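Local coordinates for GNA33 (Neisseria gonorrhoeae FA 1090, PDB 2G5D), which probably cleaves the glycosidic bond between N-acetylmuramic acid and N-acetylglucosamine in peptidoglycan as an exolytic lytic transglycosylase, leaving a 1,6-anhydro end on the muramic acid, at residues 209-221 and 303-315. Sequence-based numbering, arbitrary orientation.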
loop_
_atom_site.group_PDB
_atom_site.type_symbol
_atom_site.label_atom_id
_atom_site.label_comp_id
_atom_site.label_asym_id
_atom_site.label_seq_id
_atom_site.Cartn_x
_atom_site.Cartn_y
_atom_site.Cartn_z
ATOM N N PRO A 209 -24.737 -8.387 -4.405
ATOM C CA PRO A 209 -23.317 -8.070 -4.609
ATOM C C PRO A 209 -23.137 -7.042 -5.726
ATOM O O PRO A 209 -23.887 -7.068 -6.704
ATOM C CB PRO A 209 -22.720 -9.418 -5.022
ATOM C CG PRO A 209 -23.556 -10.413 -4.309
ATOM C CD PRO A 209 -24.954 -9.841 -4.258
ATOM N N TYR A 210 -22.181 -6.125 -5.567
ATOM C CA TYR A 210 -21.922 -5.137 -6.599
ATOM C C TYR A 210 -21.290 -5.793 -7.831
ATOM O O TYR A 210 -20.846 -6.949 -7.776
ATOM C CB TYR A 210 -21.078 -3.943 -6.092
ATOM C CG TYR A 210 -21.360 -2.702 -6.907
ATOM C CD1 TYR A 210 -20.467 -2.259 -7.890
ATOM C CD2 TYR A 210 -22.567 -2.016 -6.752
ATOM C CE1 TYR A 210 -20.763 -1.141 -8.674
ATOM C CE2 TYR A 210 -22.867 -0.910 -7.519
ATOM C CZ TYR A 210 -21.961 -0.475 -8.479
ATOM O OH TYR A 210 -22.283 0.620 -9.243
ATOM N N HIS A 211 -21.286 -5.058 -8.941
ATOM C CA HIS A 211 -20.769 -5.527 -10.226
ATOM C C HIS A 211 -19.305 -5.989 -10.154
ATOM O O HIS A 211 -18.499 -5.447 -9.396
ATOM C CB HIS A 211 -20.925 -4.428 -11.278
ATOM C CG HIS A 211 -22.346 -4.036 -11.543
ATOM N ND1 HIS A 211 -23.229 -4.852 -12.216
ATOM C CD2 HIS A 211 -23.029 -2.902 -11.252
ATOM C CE1 HIS A 211 -24.397 -4.245 -12.319
ATOM N NE2 HIS A 211 -24.303 -3.061 -11.742
ATOM N N THR A 212 -18.992 -7.010 -10.949
ATOM C CA THR A 212 -17.657 -7.602 -11.023
ATOM C C THR A 212 -16.876 -6.888 -12.113
ATOM O O THR A 212 -17.475 -6.193 -12.939
ATOM C CB THR A 212 -17.729 -9.099 -11.393
ATOM O OG1 THR A 212 -18.481 -9.245 -12.602
ATOM C CG2 THR A 212 -18.380 -9.921 -10.291
ATOM N N ARG A 213 -15.550 -7.062 -12.114
ATOM C CA ARG A 213 -14.683 -6.469 -13.146
ATOM C C ARG A 213 -15.169 -6.759 -14.564
ATOM O O ARG A 213 -15.227 -5.855 -15.388
ATOM C CB ARG A 213 -13.232 -6.941 -13.008
ATOM C CG ARG A 213 -12.290 -6.326 -14.034
ATOM C CD ARG A 213 -10.854 -6.726 -13.797
ATOM N NE ARG A 213 -10.324 -6.174 -12.555
ATOM C CZ ARG A 213 -9.790 -4.955 -12.413
ATOM N NH1 ARG A 213 -9.678 -4.115 -13.439
ATOM N NH2 ARG A 213 -9.349 -4.589 -11.226
ATOM N N ASN A 214 -15.519 -8.012 -14.837
ATOM C CA ASN A 214 -15.976 -8.396 -16.176
ATOM C C ASN A 214 -17.220 -7.624 -16.607
ATOM O O ASN A 214 -17.329 -7.226 -17.764
ATOM C CB ASN A 214 -16.224 -9.909 -16.283
ATOM C CG ASN A 214 -16.705 -10.324 -17.660
ATOM O OD1 ASN A 214 -17.756 -10.954 -17.801
ATOM N ND2 ASN A 214 -15.946 -9.957 -18.691
ATOM N N GLN A 215 -18.145 -7.416 -15.672
ATOM C CA GLN A 215 -19.387 -6.697 -15.948
ATOM C C GLN A 215 -19.151 -5.202 -16.162
ATOM O O GLN A 215 -19.755 -4.603 -17.057
ATOM C CB GLN A 215 -20.388 -6.914 -14.810
ATOM C CG GLN A 215 -20.829 -8.350 -14.650
ATOM C CD GLN A 215 -21.713 -8.543 -13.441
ATOM O OE1 GLN A 215 -21.410 -8.052 -12.352
ATOM N NE2 GLN A 215 -22.823 -9.242 -13.626
ATOM N N ILE A 216 -18.265 -4.624 -15.350
ATOM C CA ILE A 216 -17.857 -3.223 -15.453
ATOM C C ILE A 216 -17.084 -2.978 -16.746
ATOM O O ILE A 216 -17.300 -1.968 -17.427
ATOM C CB ILE A 216 -17.003 -2.794 -14.214
ATOM C CG1 ILE A 216 -17.830 -2.925 -12.916
ATOM C CG2 ILE A 216 -16.465 -1.385 -14.374
ATOM C CD1 ILE A 216 -16.987 -2.945 -11.602
ATOM N N ASN A 217 -16.164 -3.886 -17.068
ATOM C CA ASN A 217 -15.506 -3.871 -18.365
ATOM C C ASN A 217 -16.522 -3.845 -19.504
ATOM O O ASN A 217 -16.348 -3.126 -20.500
ATOM C CB ASN A 217 -14.617 -5.103 -18.525
ATOM C CG ASN A 217 -13.298 -4.985 -17.791
ATOM O OD1 ASN A 217 -12.538 -5.949 -17.752
ATOM N ND2 ASN A 217 -13.010 -3.815 -17.218
ATOM N N GLY A 218 -17.585 -4.639 -19.346
ATOM C CA GLY A 218 -18.591 -4.798 -20.378
ATOM C C GLY A 218 -19.566 -3.646 -20.463
ATOM O O GLY A 218 -20.476 -3.673 -21.278
ATOM N N GLY A 219 -19.385 -2.642 -19.611
ATOM C CA GLY A 219 -20.193 -1.423 -19.665
ATOM C C GLY A 219 -21.303 -1.285 -18.639
ATOM O O GLY A 219 -22.184 -0.445 -18.804
ATOM N N ALA A 220 -21.266 -2.092 -17.578
ATOM C CA ALA A 220 -22.317 -2.067 -16.552
ATOM C C ALA A 220 -22.407 -0.773 -15.739
ATOM O O ALA A 220 -23.409 -0.538 -15.075
ATOM C CB ALA A 220 -22.206 -3.271 -15.620
ATOM N N LEU A 221 -21.370 0.059 -15.788
ATOM C CA LEU A 221 -21.369 1.322 -15.059
ATOM C C LEU A 221 -21.714 2.525 -15.935
ATOM O O LEU A 221 -21.627 3.665 -15.484
ATOM C CB LEU A 221 -20.022 1.549 -14.339
ATOM C CG LEU A 221 -19.568 0.555 -13.262
ATOM C CD1 LEU A 221 -18.273 1.028 -12.652
ATOM C CD2 LEU A 221 -20.602 0.349 -12.181
ATOM N N ALA A 303 -10.781 -9.365 -23.044
ATOM C CA ALA A 303 -11.952 -9.431 -22.156
ATOM C C ALA A 303 -11.870 -10.636 -21.215
ATOM O O ALA A 303 -11.976 -10.491 -19.989
ATOM C CB ALA A 303 -13.243 -9.456 -22.973
ATOM N N GLU A 304 -11.648 -11.812 -21.794
ATOM C CA GLU A 304 -11.514 -13.068 -21.060
ATOM C C GLU A 304 -10.529 -13.007 -19.885
ATOM O O GLU A 304 -10.844 -13.432 -18.772
ATOM C CB GLU A 304 -11.050 -14.137 -22.044
ATOM C CG GLU A 304 -10.795 -15.508 -21.463
ATOM C CD GLU A 304 -9.905 -16.337 -22.368
ATOM O OE1 GLU A 304 -10.005 -16.188 -23.604
ATOM O OE2 GLU A 304 -9.098 -17.125 -21.845
ATOM N N VAL A 305 -9.327 -12.509 -20.156
ATOM C CA VAL A 305 -8.230 -12.548 -19.207
ATOM C C VAL A 305 -8.462 -11.526 -18.098
ATOM O O VAL A 305 -8.378 -11.877 -16.913
ATOM C CB VAL A 305 -6.855 -12.335 -19.900
ATOM C CG1 VAL A 305 -5.756 -12.068 -18.870
ATOM C CG2 VAL A 305 -6.492 -13.550 -20.732
ATOM N N LEU A 306 -8.789 -10.287 -18.488
ATOM C CA LEU A 306 -9.086 -9.209 -17.530
ATOM C C LEU A 306 -10.283 -9.546 -16.635
ATOM O O LEU A 306 -10.234 -9.332 -15.424
ATOM C CB LEU A 306 -9.289 -7.878 -18.256
ATOM C CG LEU A 306 -8.087 -6.923 -18.373
ATOM C CD1 LEU A 306 -6.772 -7.602 -18.734
ATOM C CD2 LEU A 306 -8.387 -5.810 -19.348
ATOM N N GLY A 307 -11.334 -10.109 -17.229
ATOM C CA GLY A 307 -12.492 -10.566 -16.471
ATOM C C GLY A 307 -12.267 -11.669 -15.441
ATOM O O GLY A 307 -13.126 -11.915 -14.616
ATOM N N GLN A 308 -11.122 -12.343 -15.484
ATOM C CA GLN A 308 -10.822 -13.389 -14.496
ATOM C C GLN A 308 -10.593 -12.844 -13.074
ATOM O O GLN A 308 -10.789 -13.565 -12.095
ATOM C CB GLN A 308 -9.623 -14.240 -14.937
ATOM C CG GLN A 308 -9.856 -15.002 -16.239
ATOM C CD GLN A 308 -11.077 -15.917 -16.194
ATOM O OE1 GLN A 308 -11.266 -16.667 -15.238
ATOM N NE2 GLN A 308 -11.904 -15.864 -17.245
ATOM N N ASN A 309 -10.184 -11.582 -12.968
ATOM C CA ASN A 309 -10.017 -10.893 -11.671
ATOM C C ASN A 309 -11.293 -10.118 -11.346
ATOM O O ASN A 309 -11.428 -8.968 -11.771
ATOM C CB ASN A 309 -8.808 -9.937 -11.746
ATOM C CG ASN A 309 -8.547 -9.164 -10.436
ATOM O OD1 ASN A 309 -8.062 -8.030 -10.457
ATOM N ND2 ASN A 309 -8.860 -9.775 -9.311
ATOM N N PRO A 310 -12.244 -10.733 -10.596
ATOM C CA PRO A 310 -13.531 -10.030 -10.391
ATOM C C PRO A 310 -13.426 -8.794 -9.477
ATOM O O PRO A 310 -14.346 -7.957 -9.441
ATOM C CB PRO A 310 -14.434 -11.108 -9.765
ATOM C CG PRO A 310 -13.503 -12.053 -9.104
ATOM C CD PRO A 310 -12.215 -12.037 -9.901
ATOM N N SER A 311 -12.312 -8.700 -8.746
ATOM C CA SER A 311 -11.977 -7.533 -7.929
ATOM C C SER A 311 -11.870 -6.262 -8.777
ATOM O O SER A 311 -11.385 -6.304 -9.894
ATOM C CB SER A 311 -10.655 -7.783 -7.199
ATOM O OG SER A 311 -10.271 -6.655 -6.436
ATOM N N TYR A 312 -12.338 -5.142 -8.243
ATOM C CA TYR A 312 -12.338 -3.879 -8.971
ATOM C C TYR A 312 -12.226 -2.754 -7.979
ATOM O O TYR A 312 -12.942 -2.724 -6.965
ATOM C CB TYR A 312 -13.616 -3.716 -9.802
ATOM C CG TYR A 312 -13.490 -2.769 -10.968
ATOM C CD1 TYR A 312 -13.074 -3.235 -12.226
ATOM C CD2 TYR A 312 -13.797 -1.424 -10.829
ATOM C CE1 TYR A 312 -12.952 -2.380 -13.302
ATOM C CE2 TYR A 312 -13.688 -0.549 -11.905
ATOM C CZ TYR A 312 -13.266 -1.036 -13.139
ATOM O OH TYR A 312 -13.169 -0.184 -14.220
ATOM N N ILE A 313 -11.309 -1.843 -8.257
ATOM C CA ILE A 313 -11.020 -0.760 -7.334
ATOM C C ILE A 313 -11.629 0.519 -7.880
ATOM O O ILE A 313 -11.561 0.792 -9.084
ATOM C CB ILE A 313 -9.490 -0.649 -7.023
ATOM C CG1 ILE A 313 -9.067 -1.755 -6.057
ATOM C CG2 ILE A 313 -9.138 0.671 -6.345
ATOM C CD1 ILE A 313 -8.740 -3.061 -6.709
ATOM N N PHE A 314 -12.279 1.261 -6.998
ATOM C CA PHE A 314 -12.778 2.592 -7.307
ATOM C C PHE A 314 -11.838 3.649 -6.722
ATOM O O PHE A 314 -11.201 3.435 -5.700
ATOM C CB PHE A 314 -14.230 2.753 -6.834
ATOM C CG PHE A 314 -15.153 1.726 -7.426
ATOM C CD1 PHE A 314 -15.583 0.638 -6.670
ATOM C CD2 PHE A 314 -15.539 1.809 -8.767
ATOM C CE1 PHE A 314 -16.419 -0.320 -7.214
ATOM C CE2 PHE A 314 -16.378 0.840 -9.333
ATOM C CZ PHE A 314 -16.810 -0.228 -8.557
ATOM N N PHE A 315 -11.729 4.768 -7.423
ATOM C CA PHE A 315 -10.727 5.768 -7.124
ATOM C C PHE A 315 -11.346 7.121 -6.782
ATOM O O PHE A 315 -12.560 7.303 -6.878
ATOM C CB PHE A 315 -9.759 5.908 -8.309
ATOM C CG PHE A 315 -8.919 4.679 -8.573
ATOM C CD1 PHE A 315 -9.297 3.762 -9.554
ATOM C CD2 PHE A 315 -7.732 4.453 -7.859
ATOM C CE1 PHE A 315 -8.521 2.629 -9.813
ATOM C CE2 PHE A 315 -6.944 3.324 -8.120
ATOM C CZ PHE A 315 -7.350 2.408 -9.085
HETATM O O HOH W 1 -8.242 -5.851 -8.404
HETATM O O HOH W 2 -14.867 -10.564 -13.268
HETATM O O HOH W 3 -13.403 -8.376 -19.226
HETATM O O HOH W 4 -13.178 -1.177 -16.512
#
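With CG trans to the backbone N (chi1 -179°) and a bend at chi3 (-67°), Arg213 extends from helix 213-217 toward the loop 309-312, where the Tyr312 ring meets it. CD1 of Tyr312 lies over the centre of one guanidinium face, the planes inclined by 43°, too far from parallel for a flat stack. NE of Arg213 makes weak, bent bonds to Ser311 O (2.9 Å) and Asn309 O (3.1 Å), and its NH2 adds another weak bond to Ser311 O at 3.0 Å. The backbone tightens the join: Arg213 N donates to Pro310 O (3.1 Å), an oxygen that also accepts from Asn264. Ile216 lies on a face of the Tyr312 ring, Ile216 CD1 in a CH-pi contact 3.8 Å from the Tyr312 centroid and Ile216 CG2 3.4 Å from Tyr312 CZ. Beyond it, Phe314 CZ meets Ile216 CD1 and Tyr210 CE1, while Leu221 CD1 reaches the phenyl edge. On the polar flank, one water links Asn214 ND2, Asn217 OD1 and Ala303 O. Within the MltA insert region, helix 213-217 is thus joined to the loop leading into strand 313-317 by a buried arginine whose charge is probably eased by two carbonyl oxygens and water.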